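Local coordinates for protein endo-1,3-beta-glucanase, family GH16 (Zobellia galactanivorans, PDB 5FUI) that binds the storage glucan laminarin through a family 6 carbohydrate-binding module at the C-terminus of a marine bacterial laminarinase, at residues A[34-48]-A[112-126]. Residues are numbered along the deposited sequence; the frame is centred on the assembly and turned at random.
Sequences ENVGYINNGSWMSYP and YQFGLYSISGGWNIN. With MG (magnesium ion), chain E; APY (2-aminomethyl-pyridine), chain D; APY (2-aminomethyl-pyridine), chain C; GOL (glycerol), chain B.
I39 lies with its CD1 over the indole of W123. Its CB and CG1 pass the W123 carbonyl, with CG1 3.3 Å from W123 O. With CG1 anti to the carbonyl carbon (chi1 -54°) and the chain extended beyond it, CD1 stands 3.7 Å from the centroid of the W123 six-membered ring and 7° off its normal, a CH-pi contact. The other branch, CG2, meets W123 CE2 and the side chain of S118. M45 approaches the far end of that indole: its bent chain brings CE to 3.7 Å from I125 CG2, beside L116 CD1.

S118 ties the turn together. Its OG donates to N40 O, from above the carbonyl plane, and accepts from W123 NE1; S43 N reaches N40 O from the opposite face, closing the type II turn N40-S43. N41 OD1 takes the nearly straight bond from G121 N (2.9 Å, 166°).

Strands 44-48 and 112-118 run antiparallel in the five-stranded sheet of the CBM6 beta-sandwich: M45-L116 and Y47-F114 are hydrogen-bonded pairs, their side chains sharing one face. The single V36-I125 bridge joins strand 34-37, half of a small hairpin with 25-28, to strand 124-131 of the four-stranded sheet.

On the other face of the five-stranded sheet, W44 CB lies over the Y117 ring, 4.2 Å from its centroid. The W44 indole carries a 2-aminomethyl-pyridine over its face, and Y117 presents its edge, Y117 CD2 lying 3.2 Å from ligand C3; D76 also binds it, consistent with a sugar-binding site on the sheet face. At the loops, Y38 N (2.9 Å) and N124 ND2 (2.6 Å) both donate to glycerol O3, with glycerol C2 over the Y38 ring, consistent with the loop cleft of CBM6 modules. Beyond the V36-I125 bridge, E34 O and N126 O and OD1 ligate magnesium, completed by E14, E16 and a water.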
ATOM      1  N   GLU A  34      -4.466 -13.437   1.299  1.00 13.07           N
ATOM      2  CA  GLU A  34      -5.242 -12.699   0.285  1.00 11.77           C
ATOM      3  C   GLU A  34      -4.385 -11.550  -0.224  1.00  9.87           C
ATOM      4  O   GLU A  34      -3.436 -11.093   0.459  1.00 11.98           O
ATOM      5  CB  GLU A  34      -6.670 -12.185   0.810  1.00 11.00           C
ATOM      6  CG  GLU A  34      -7.606 -13.323   1.096  1.00 16.84           C
ATOM      7  CD  GLU A  34      -8.823 -12.762   1.849  1.00 17.38           C
ATOM      8  OE1 GLU A  34      -8.655 -12.292   3.017  1.00 21.53           O
ATOM      9  OE2 GLU A  34      -9.899 -12.729   1.249  1.00 22.02           O
ATOM     10  N   ASN A  35      -4.769 -11.041  -1.374  1.00  9.69           N
ATOM     11  CA  ASN A  35      -4.328  -9.731  -1.830  1.00  9.74           C
ATOM     12  C   ASN A  35      -5.506  -8.935  -2.229  1.00 10.85           C
ATOM     13  O   ASN A  35      -6.582  -9.436  -2.411  1.00 11.20           O
ATOM     14  CB  ASN A  35      -3.305  -9.845  -3.003  1.00 10.98           C
ATOM     15  CG  ASN A  35      -3.860 -10.450  -4.267  1.00  9.13           C
ATOM     16  OD1 ASN A  35      -3.758 -11.645  -4.488  1.00 13.20           O
ATOM     17  ND2 ASN A  35      -4.418  -9.644  -5.129  1.00  9.61           N
ATOM     18  N   VAL A  36      -5.304  -7.635  -2.288  1.00  9.78           N
ATOM     19  CA  VAL A  36      -6.319  -6.680  -2.877  1.00 10.50           C
ATOM     20  C   VAL A  36      -6.096  -6.685  -4.376  1.00 10.32           C
ATOM     21  O   VAL A  36      -4.932  -6.479  -4.883  1.00 10.23           O
ATOM     22  CB  VAL A  36      -6.154  -5.271  -2.260  1.00  9.14           C
ATOM     23  CG1 VAL A  36      -7.280  -4.390  -2.713  1.00 12.41           C
ATOM     24  CG2 VAL A  36      -6.260  -5.428  -0.761  1.00 12.82           C
ATOM     25  N   GLY A  37      -7.207  -6.880  -5.120  1.00 12.05           N
ATOM     26  CA  GLY A  37      -7.199  -6.791  -6.564  1.00 10.96           C
ATOM     27  C   GLY A  37      -8.396  -5.969  -7.080  1.00 10.34           C
ATOM     28  O   GLY A  37      -9.134  -5.385  -6.278  1.00 11.60           O
ATOM     29  N   TYR A  38      -8.529  -5.983  -8.409  1.00 10.44           N
ATOM     30  CA  TYR A  38      -9.610  -5.263  -9.091  1.00 11.98           C
ATOM     31  C   TYR A  38      -9.615  -3.786  -8.613  1.00 11.05           C
ATOM     32  O   TYR A  38     -10.645  -3.155  -8.324  1.00 12.25           O
ATOM     33  CB  TYR A  38     -10.989  -5.923  -8.842  1.00 12.83           C
ATOM     34  CG  TYR A  38     -10.973  -7.357  -9.323  1.00 15.99           C
ATOM     35  CD1 TYR A  38     -11.054  -7.627 -10.711  1.00 20.79           C
ATOM     36  CD2 TYR A  38     -10.643  -8.394  -8.450  1.00 15.69           C
ATOM     37  CE1 TYR A  38     -10.925  -8.946 -11.204  1.00 23.44           C
ATOM     38  CE2 TYR A  38     -10.585  -9.732  -8.888  1.00 21.08           C
ATOM     39  CZ  TYR A  38     -10.655  -9.988 -10.280  1.00 18.54           C
ATOM     40  OH  TYR A  38     -10.539 -11.334 -10.693  1.00 26.01           O
ATOM     41  N   ILE A  39      -8.415  -3.200  -8.652  1.00 10.06           N
ATOM     42  CA  ILE A  39      -8.181  -1.839  -8.227  1.00  9.36           C
ATOM     43  C   ILE A  39      -8.255  -0.945  -9.472  1.00 10.94           C
ATOM     44  O   ILE A  39      -7.648  -1.213 -10.495  1.00 13.45           O
ATOM     45  CB  ILE A  39      -6.783  -1.727  -7.549  1.00 10.49           C
ATOM     46  CG1 ILE A  39      -6.651  -2.763  -6.406  1.00  8.08           C
ATOM     47  CG2 ILE A  39      -6.564  -0.244  -7.067  1.00 11.93           C
ATOM     48  CD1 ILE A  39      -5.375  -2.512  -5.556  1.00 10.18           C
ATOM     49  N   ASN A  40      -9.107   0.060  -9.350  1.00 10.79           N
ATOM     50  CA  ASN A  40      -9.373   0.994 -10.426  1.00 11.62           C
ATOM     51  C   ASN A  40      -8.855   2.388 -10.106  1.00 10.72           C
ATOM     52  O   ASN A  40      -8.423   2.636  -9.011  1.00 12.06           O
ATOM     53  CB  ASN A  40     -10.888   1.073 -10.699  1.00 13.76           C
ATOM     54  CG  ASN A  40     -11.452  -0.242 -11.132  1.00 13.40           C
ATOM     55  OD1 ASN A  40     -12.522  -0.628 -10.646  1.00 17.46           O
ATOM     56  ND2 ASN A  40     -10.846  -0.886 -12.020  1.00 15.28           N
ATOM     57  N   ASN A  41      -8.913   3.297 -11.058  1.00 12.81           N
ATOM     58  CA  ASN A  41      -8.639   4.707 -10.735  1.00 13.49           C
ATOM     59  C   ASN A  41      -9.649   5.082  -9.626  1.00 11.03           C
ATOM     60  O   ASN A  41     -10.852   4.834  -9.793  1.00 14.86           O
ATOM     61  CB  ASN A  41      -8.969   5.570 -11.972  1.00 14.93           C
ATOM     62  CG  ASN A  41      -7.974   5.406 -13.100  1.00 16.12           C
ATOM     63  OD1 ASN A  41      -7.210   4.495 -13.147  1.00 14.16           O
ATOM     64  ND2 ASN A  41      -7.929   6.412 -13.994  1.00 28.46           N
ATOM     65  N   GLY A  42      -9.192   5.761  -8.586  1.00 11.33           N
ATOM     66  CA  GLY A  42     -10.084   6.234  -7.561  1.00 12.57           C
ATOM     67  C   GLY A  42     -10.475   5.243  -6.488  1.00 11.85           C
ATOM     68  O   GLY A  42     -11.108   5.598  -5.462  1.00 12.65           O
ATOM     69  N   SER A  43     -10.066   3.953  -6.649  1.00 10.16           N
ATOM     70  CA  SER A  43     -10.111   2.986  -5.529  1.00 10.27           C
ATOM     71  C   SER A  43      -9.147   3.425  -4.408  1.00  9.91           C
ATOM     72  O   SER A  43      -8.182   4.128  -4.653  1.00 10.70           O
ATOM     73  CB  SER A  43      -9.625   1.648  -6.038  1.00 11.35           C
ATOM     74  OG  SER A  43     -10.467   1.160  -7.078  1.00 11.00           O
ATOM     75  N   TRP A  44      -9.455   3.014  -3.172  1.00  9.29           N
ATOM     76  CA  TRP A  44      -8.577   3.256  -2.073  1.00  9.87           C
ATOM     77  C   TRP A  44      -8.806   2.319  -0.937  1.00 10.66           C
ATOM     78  O   TRP A  44      -9.844   1.595  -0.896  1.00  9.98           O
ATOM     79  CB  TRP A  44      -8.655   4.732  -1.570  1.00 10.17           C
ATOM     80  CG  TRP A  44     -10.089   5.182  -1.242  1.00  9.31           C
ATOM     81  CD1 TRP A  44     -11.008   5.820  -2.061  1.00  9.98           C
ATOM     82  CD2 TRP A  44     -10.807   4.909   0.023  1.00 11.06           C
ATOM     83  NE1 TRP A  44     -12.215   6.003  -1.401  1.00 11.61           N
ATOM     84  CE2 TRP A  44     -12.152   5.421  -0.140  1.00 10.37           C
ATOM     85  CE3 TRP A  44     -10.477   4.205   1.220  1.00 10.80           C
ATOM     86  CZ2 TRP A  44     -13.096   5.299   0.843  1.00 11.86           C
ATOM     87  CZ3 TRP A  44     -11.466   4.153   2.249  1.00 13.18           C
ATOM     88  CH2 TRP A  44     -12.722   4.698   2.039  1.00 13.34           C
ATOM     89  N   MET A  45      -7.869   2.319   0.011  1.00  9.38           N
ATOM     90  CA  MET A  45      -7.989   1.480   1.210  1.00  9.53           C
ATOM     91  C   MET A  45      -7.472   2.286   2.369  1.00 10.76           C
ATOM     92  O   MET A  45      -6.475   3.018   2.216  1.00 11.59           O
ATOM     93  CB  MET A  45      -7.178   0.210   1.077  1.00 10.47           C
ATOM     94  CG  MET A  45      -7.574  -0.710  -0.058  1.00 11.94           C
ATOM     95  SD  MET A  45      -6.702  -0.292  -1.664  1.00 15.62           S
ATOM     96  CE  MET A  45      -5.149  -1.028  -1.360  1.00 14.51           C
ATOM     97  N   SER A  46      -8.030   2.091   3.547  1.00 10.58           N
ATOM     98  CA  SER A  46      -7.606   2.851   4.722  1.00 10.17           C
ATOM     99  C   SER A  46      -7.359   1.883   5.902  1.00 12.05           C
ATOM    100  O   SER A  46      -8.210   1.053   6.195  1.00 12.02           O
ATOM    101  CB  SER A  46      -8.719   3.860   5.074  1.00 12.71           C
ATOM    102  OG  SER A  46      -8.499   4.637   6.210  1.00 16.85           O
ATOM    103  N   TYR A  47      -6.247   2.092   6.611  1.00 12.60           N
ATOM    104  CA  TYR A  47      -5.787   1.209   7.719  1.00 11.13           C
ATOM    105  C   TYR A  47      -5.621   2.062   8.986  1.00 14.08           C
ATOM    106  O   TYR A  47      -4.718   2.871   9.094  1.00 14.33           O
ATOM    107  CB  TYR A  47      -4.422   0.626   7.315  1.00 12.64           C
ATOM    108  CG  TYR A  47      -4.441  -0.099   5.992  1.00 11.44           C
ATOM    109  CD1 TYR A  47      -4.233   0.596   4.767  1.00 11.15           C
ATOM    110  CD2 TYR A  47      -4.730  -1.507   5.929  1.00 10.43           C
ATOM    111  CE1 TYR A  47      -4.256  -0.088   3.543  1.00  9.96           C
ATOM    112  CE2 TYR A  47      -4.756  -2.178   4.694  1.00 11.42           C
ATOM    113  CZ  TYR A  47      -4.574  -1.440   3.491  1.00 11.49           C
ATOM    114  OH  TYR A  47      -4.602  -2.018   2.270  1.00 12.13           O
ATOM    115  N   PRO A  48      -6.529   1.927   9.964  1.00 16.56           N
ATOM    116  CA  PRO A  48      -6.413   2.741  11.192  1.00 16.71           C
ATOM    117  C   PRO A  48      -5.312   2.197  12.150  1.00 14.33           C
ATOM    118  O   PRO A  48      -4.910   1.018  12.123  1.00 15.35           O
ATOM    119  CB  PRO A  48      -7.791   2.611  11.823  1.00 19.28           C
ATOM    120  CG  PRO A  48      -8.138   1.196  11.509  1.00 23.55           C
ATOM    121  CD  PRO A  48      -7.773   1.128   9.999  1.00 22.06           C
ATOM    122  N   TYR A 112      -1.534   6.837  13.416  1.00 13.20           N
ATOM    123  CA  TYR A 112      -2.232   7.465  12.326  1.00 12.84           C
ATOM    124  C   TYR A 112      -3.088   6.494  11.545  1.00 11.61           C
ATOM    125  O   TYR A 112      -2.802   5.294  11.461  1.00 12.58           O
ATOM    126  CB  TYR A 112      -1.196   8.102  11.305  1.00 14.05           C
ATOM    127  CG  TYR A 112      -0.204   9.032  11.963  1.00 12.81           C
ATOM    128  CD1 TYR A 112      -0.558  10.298  12.269  1.00 18.86           C
ATOM    129  CD2 TYR A 112       1.083   8.671  12.222  1.00 13.83           C
ATOM    130  CE1 TYR A 112       0.344  11.175  12.831  1.00 24.91           C
ATOM    131  CE2 TYR A 112       2.021   9.519  12.799  1.00 13.99           C
ATOM    132  CZ  TYR A 112       1.653  10.767  13.111  1.00 19.79           C
ATOM    133  OH  TYR A 112       2.583  11.618  13.699  1.00 20.88           O
ATOM    134  N   GLN A 113      -4.101   7.052  10.896  1.00 12.52           N
ATOM    135  CA  GLN A 113      -4.840   6.344   9.859  1.00 11.58           C
ATOM    136  C   GLN A 113      -3.965   6.409   8.599  1.00 11.78           C
ATOM    137  O   GLN A 113      -3.649   7.506   8.116  1.00 12.63           O
ATOM    138  CB  GLN A 113      -6.220   6.991   9.643  1.00 15.30           C
ATOM    139  CG  GLN A 113      -7.075   6.396   8.551  1.00 16.70           C
ATOM    140  CD  GLN A 113      -8.482   7.030   8.515  1.00 32.19           C
ATOM    141  OE1 GLN A 113      -9.347   6.644   9.303  1.00 55.90           O
ATOM    142  NE2 GLN A 113      -8.718   8.004   7.581  1.00 51.23           N
ATOM    143  N   PHE A 114      -3.626   5.233   8.058  1.00 11.33           N
ATOM    144  CA  PHE A 114      -2.748   5.130   6.870  1.00 12.29           C
ATOM    145  C   PHE A 114      -3.580   4.846   5.634  1.00 10.90           C
ATOM    146  O   PHE A 114      -4.400   3.908   5.667  1.00 12.27           O
ATOM    147  CB  PHE A 114      -1.740   4.026   7.177  1.00 12.98           C
ATOM    148  CG  PHE A 114      -0.723   3.740   6.078  1.00 11.91           C
ATOM    149  CD1 PHE A 114       0.409   4.534   5.897  1.00 15.48           C
ATOM    150  CD2 PHE A 114      -0.895   2.634   5.293  1.00 15.56           C
ATOM    151  CE1 PHE A 114       1.303   4.230   4.881  1.00 12.93           C
ATOM    152  CE2 PHE A 114       0.016   2.324   4.304  1.00 15.84           C
ATOM    153  CZ  PHE A 114       1.092   3.133   4.083  1.00 12.99           C
ATOM    154  N   GLY A 115      -3.466   5.657   4.562  1.00 12.00           N
ATOM    155  CA  GLY A 115      -4.315   5.511   3.416  1.00 10.22           C
ATOM    156  C   GLY A 115      -3.505   5.244   2.147  1.00 10.38           C
ATOM    157  O   GLY A 115      -2.439   5.843   1.962  1.00 12.04           O
ATOM    158  N   LEU A 116      -4.036   4.369   1.281  1.00  9.96           N
ATOM    159  CA  LEU A 116      -3.482   4.145  -0.073  1.00  7.84           C
ATOM    160  C   LEU A 116      -4.551   4.501  -1.083  1.00  9.70           C
ATOM    161  O   LEU A 116      -5.687   4.048  -0.921  1.00 11.65           O
ATOM    162  CB  LEU A 116      -3.094   2.624  -0.272  1.00  8.31           C
ATOM    163  CG  LEU A 116      -2.020   2.186   0.728  1.00 10.07           C
ATOM    164  CD1 LEU A 116      -1.676   0.729   0.418  1.00 13.05           C
ATOM    165  CD2 LEU A 116      -0.827   3.104   0.618  1.00 13.06           C
ATOM    166  N   TYR A 117      -4.197   5.353  -2.038  1.00 10.05           N
ATOM    167  CA  TYR A 117      -5.213   5.831  -2.950  1.00  8.89           C
ATOM    168  C   TYR A 117      -4.739   5.563  -4.359  1.00  9.57           C
ATOM    169  O   TYR A 117      -3.651   6.014  -4.766  1.00 10.36           O
ATOM    170  CB  TYR A 117      -5.350   7.374  -2.728  1.00  9.96           C
ATOM    171  CG  TYR A 117      -6.716   7.935  -3.060  1.00 15.13           C
ATOM    172  CD1 TYR A 117      -7.206   7.886  -4.354  1.00 13.49           C
ATOM    173  CD2 TYR A 117      -7.561   8.466  -2.041  1.00 15.46           C
ATOM    174  CE1 TYR A 117      -8.477   8.400  -4.680  1.00 18.43           C
ATOM    175  CE2 TYR A 117      -8.796   8.980  -2.330  1.00 13.51           C
ATOM    176  CZ  TYR A 117      -9.236   9.002  -3.641  1.00 12.24           C
ATOM    177  OH  TYR A 117     -10.519   9.493  -3.872  1.00 14.50           O
ATOM    178  N   SER A 118      -5.543   4.866  -5.143  1.00  8.80           N
ATOM    179  CA  SER A 118      -5.170   4.538  -6.509  1.00 10.48           C
ATOM    180  C   SER A 118      -5.360   5.732  -7.445  1.00 11.93           C
ATOM    181  O   SER A 118      -6.488   6.202  -7.685  1.00 12.69           O
ATOM    182  CB  SER A 118      -6.057   3.401  -6.985  1.00 11.45           C
ATOM    183  OG  SER A 118      -5.691   3.048  -8.328  1.00 11.02           O
ATOM    184  N   ILE A 119      -4.245   6.204  -7.950  1.00  9.66           N
ATOM    185  CA  ILE A 119      -4.245   7.237  -8.995  1.00 11.47           C
ATOM    186  C   ILE A 119      -4.524   6.612 -10.342  1.00 11.57           C
ATOM    187  O   ILE A 119      -5.336   7.165 -11.136  1.00 13.74           O
ATOM    188  CB  ILE A 119      -2.859   7.920  -9.033  1.00 12.70           C
ATOM    189  CG1 ILE A 119      -2.674   8.674  -7.686  1.00 11.21           C
ATOM    190  CG2 ILE A 119      -2.740   8.867 -10.262  1.00 12.90           C
ATOM    191  CD1 ILE A 119      -1.200   9.108  -7.496  1.00 11.71           C
ATOM    192  N   SER A 120      -3.862   5.505 -10.657  1.00 11.39           N
ATOM    193  CA  SER A 120      -4.104   4.771 -11.901  1.00 11.18           C
ATOM    194  C   SER A 120      -4.248   3.274 -11.468  1.00 11.66           C
ATOM    195  O   SER A 120      -3.372   2.722 -10.736  1.00 11.31           O
ATOM    196  CB  SER A 120      -2.923   4.892 -12.843  1.00 13.61           C
ATOM    197  OG  SER A 120      -3.297   4.241 -14.015  1.00 19.43           O
ATOM    198  N   GLY A 121      -5.398   2.665 -11.826  1.00 11.01           N
ATOM    199  CA  GLY A 121      -5.641   1.293 -11.457  1.00 13.87           C
ATOM    200  C   GLY A 121      -4.807   0.265 -12.245  1.00 10.50           C
ATOM    201  O   GLY A 121      -3.839   0.592 -12.953  1.00 13.65           O
ATOM    202  N   GLY A 122      -5.239  -1.005 -12.033  1.00 12.33           N
ATOM    203  CA  GLY A 122      -4.590  -2.117 -12.750  1.00 12.51           C
ATOM    204  C   GLY A 122      -3.393  -2.710 -12.028  1.00 11.79           C
ATOM    205  O   GLY A 122      -2.534  -3.252 -12.666  1.00 15.98           O
ATOM    206  N   TRP A 123      -3.381  -2.624 -10.715  1.00 11.29           N
ATOM    207  CA  TRP A 123      -2.319  -3.164  -9.865  1.00 10.13           C
ATOM    208  C   TRP A 123      -2.939  -3.879  -8.695  1.00  9.85           C
ATOM    209  O   TRP A 123      -4.138  -3.657  -8.346  1.00  9.92           O
ATOM    210  CB  TRP A 123      -1.330  -2.050  -9.391  1.00 10.57           C
ATOM    211  CG  TRP A 123      -2.046  -0.907  -8.663  1.00  9.13           C
ATOM    212  CD1 TRP A 123      -2.747   0.121  -9.264  1.00 10.82           C
ATOM    213  CD2 TRP A 123      -2.176  -0.714  -7.215  1.00  9.04           C
ATOM    214  NE1 TRP A 123      -3.254   0.996  -8.300  1.00 10.46           N
ATOM    215  CE2 TRP A 123      -2.953   0.479  -7.034  1.00  9.69           C
ATOM    216  CE3 TRP A 123      -1.730  -1.413  -6.069  1.00 10.84           C
ATOM    217  CZ2 TRP A 123      -3.278   0.958  -5.772  1.00  9.04           C
ATOM    218  CZ3 TRP A 123      -2.026  -0.862  -4.795  1.00 10.48           C
ATOM    219  CH2 TRP A 123      -2.796   0.290  -4.679  1.00  9.85           C
ATOM    220  N   ASN A 124      -2.141  -4.844  -8.159  1.00  8.73           N
ATOM    221  CA  ASN A 124      -2.578  -5.644  -6.966  1.00  8.93           C
ATOM    222  C   ASN A 124      -1.642  -5.355  -5.812  1.00  9.22           C
ATOM    223  O   ASN A 124      -0.433  -4.987  -6.070  1.00  8.97           O
ATOM    224  CB  ASN A 124      -2.511  -7.126  -7.245  1.00  9.78           C
ATOM    225  CG  ASN A 124      -3.540  -7.627  -8.273  1.00 10.43           C
ATOM    226  OD1 ASN A 124      -3.310  -8.722  -8.872  1.00 14.10           O
ATOM    227  ND2 ASN A 124      -4.574  -6.892  -8.527  1.00  9.02           N
ATOM    228  N   ILE A 125      -2.073  -5.547  -4.563  1.00  8.84           N
ATOM    229  CA  ILE A 125      -1.145  -5.428  -3.446  1.00  8.54           C
ATOM    230  C   ILE A 125      -1.430  -6.493  -2.376  1.00  9.10           C
ATOM    231  O   ILE A 125      -2.584  -6.738  -2.027  1.00  9.70           O
ATOM    232  CB  ILE A 125      -1.198  -3.977  -2.870  1.00  8.10           C
ATOM    233  CG1 ILE A 125      -0.259  -3.900  -1.675  1.00  8.65           C
ATOM    234  CG2 ILE A 125      -2.687  -3.585  -2.473  1.00 10.82           C
ATOM    235  CD1 ILE A 125       0.062  -2.451  -1.280  1.00 10.03           C
ATOM    236  N   ASN A 126      -0.349  -7.080  -1.879  1.00  7.98           N
ATOM    237  CA  ASN A 126      -0.395  -8.178  -0.931  1.00  9.02           C
ATOM    238  C   ASN A 126      -0.238  -7.644   0.533  1.00  9.46           C
ATOM    239  O   ASN A 126      -1.064  -7.969   1.431  1.00 11.22           O
ATOM    240  CB  ASN A 126       0.708  -9.226  -1.260  1.00  9.78           C
ATOM    241  CG  ASN A 126       0.737 -10.416  -0.321  1.00 12.94           C
ATOM    242  OD1 ASN A 126      -0.149 -10.627   0.475  1.00 13.89           O
ATOM    243  ND2 ASN A 126       1.801 -11.236  -0.444  1.00 12.24           N
TER
HETATM  244 MG    MG E1386      -1.974 -10.122   1.884  1.00 10.89          MG
HETATM  245  N   APY D 133      -8.608  -6.587 -15.727  1.00 33.20           N
HETATM  246  CM  APY D 133      -8.796  -6.862 -14.269  1.00 32.31           C
HETATM  247  C2  APY D 133      -8.831  -5.582 -13.431  1.00 30.77           C
HETATM  248  C3  APY D 133     -10.112  -5.016 -13.071  1.00 28.59           C
HETATM  249  C4  APY D 133     -10.165  -3.838 -12.279  1.00 25.84           C
HETATM  250  C5  APY D 133      -8.854  -3.311 -11.958  1.00 26.28           C
HETATM  251  C6  APY D 133      -7.636  -3.834 -12.334  1.00 22.81           C
HETATM  252  N1  APY D 133      -7.614  -4.985 -13.058  1.00 33.07           N
HETATM  253  N   APY C 132      -6.504   8.531   2.441  1.00 26.35           N
HETATM  254  CM  APY C 132      -6.858   7.369   1.650  1.00 27.45           C
HETATM  255  C2  APY C 132      -8.339   7.643   1.847  1.00 27.43           C
HETATM  256  C3  APY C 132      -9.025   8.299   0.853  1.00 23.44           C
HETATM  257  C4  APY C 132     -10.385   8.653   1.018  1.00 24.16           C
HETATM  258  C5  APY C 132     -10.999   8.411   2.261  1.00 29.16           C
HETATM  259  C6  APY C 132     -10.301   7.761   3.266  1.00 27.69           C
HETATM  260  N1  APY C 132      -8.974   7.439   3.056  1.00 24.55           N
HETATM  261  C1  GOL B 131      -6.943 -10.731 -11.629  1.00 22.99           C
HETATM  262  O1  GOL B 131      -7.188 -11.929 -10.761  1.00 27.53           O
HETATM  263  C2  GOL B 131      -6.873  -9.617 -10.588  1.00 15.51           C
HETATM  264  O2  GOL B 131      -5.702  -9.945  -9.830  1.00 12.70           O
HETATM  265  C3  GOL B 131      -6.801  -8.232 -11.194  1.00 12.88           C
HETATM  266  O3  GOL B 131      -6.641  -7.224 -10.147  1.00 13.72           O
HETATM  267  O   HOH W   1      -1.966 -12.111   3.116  1.00 30.25           O
HETATM  268  O   HOH W   2      -6.143  -4.449 -10.131  1.00 13.55           O
HETATM  269  O   HOH W   3      -6.146   3.290 -15.230  1.00 35.53           O
HETATM  270  O   HOH W   4      -7.281   6.914   5.138  1.00 23.30           O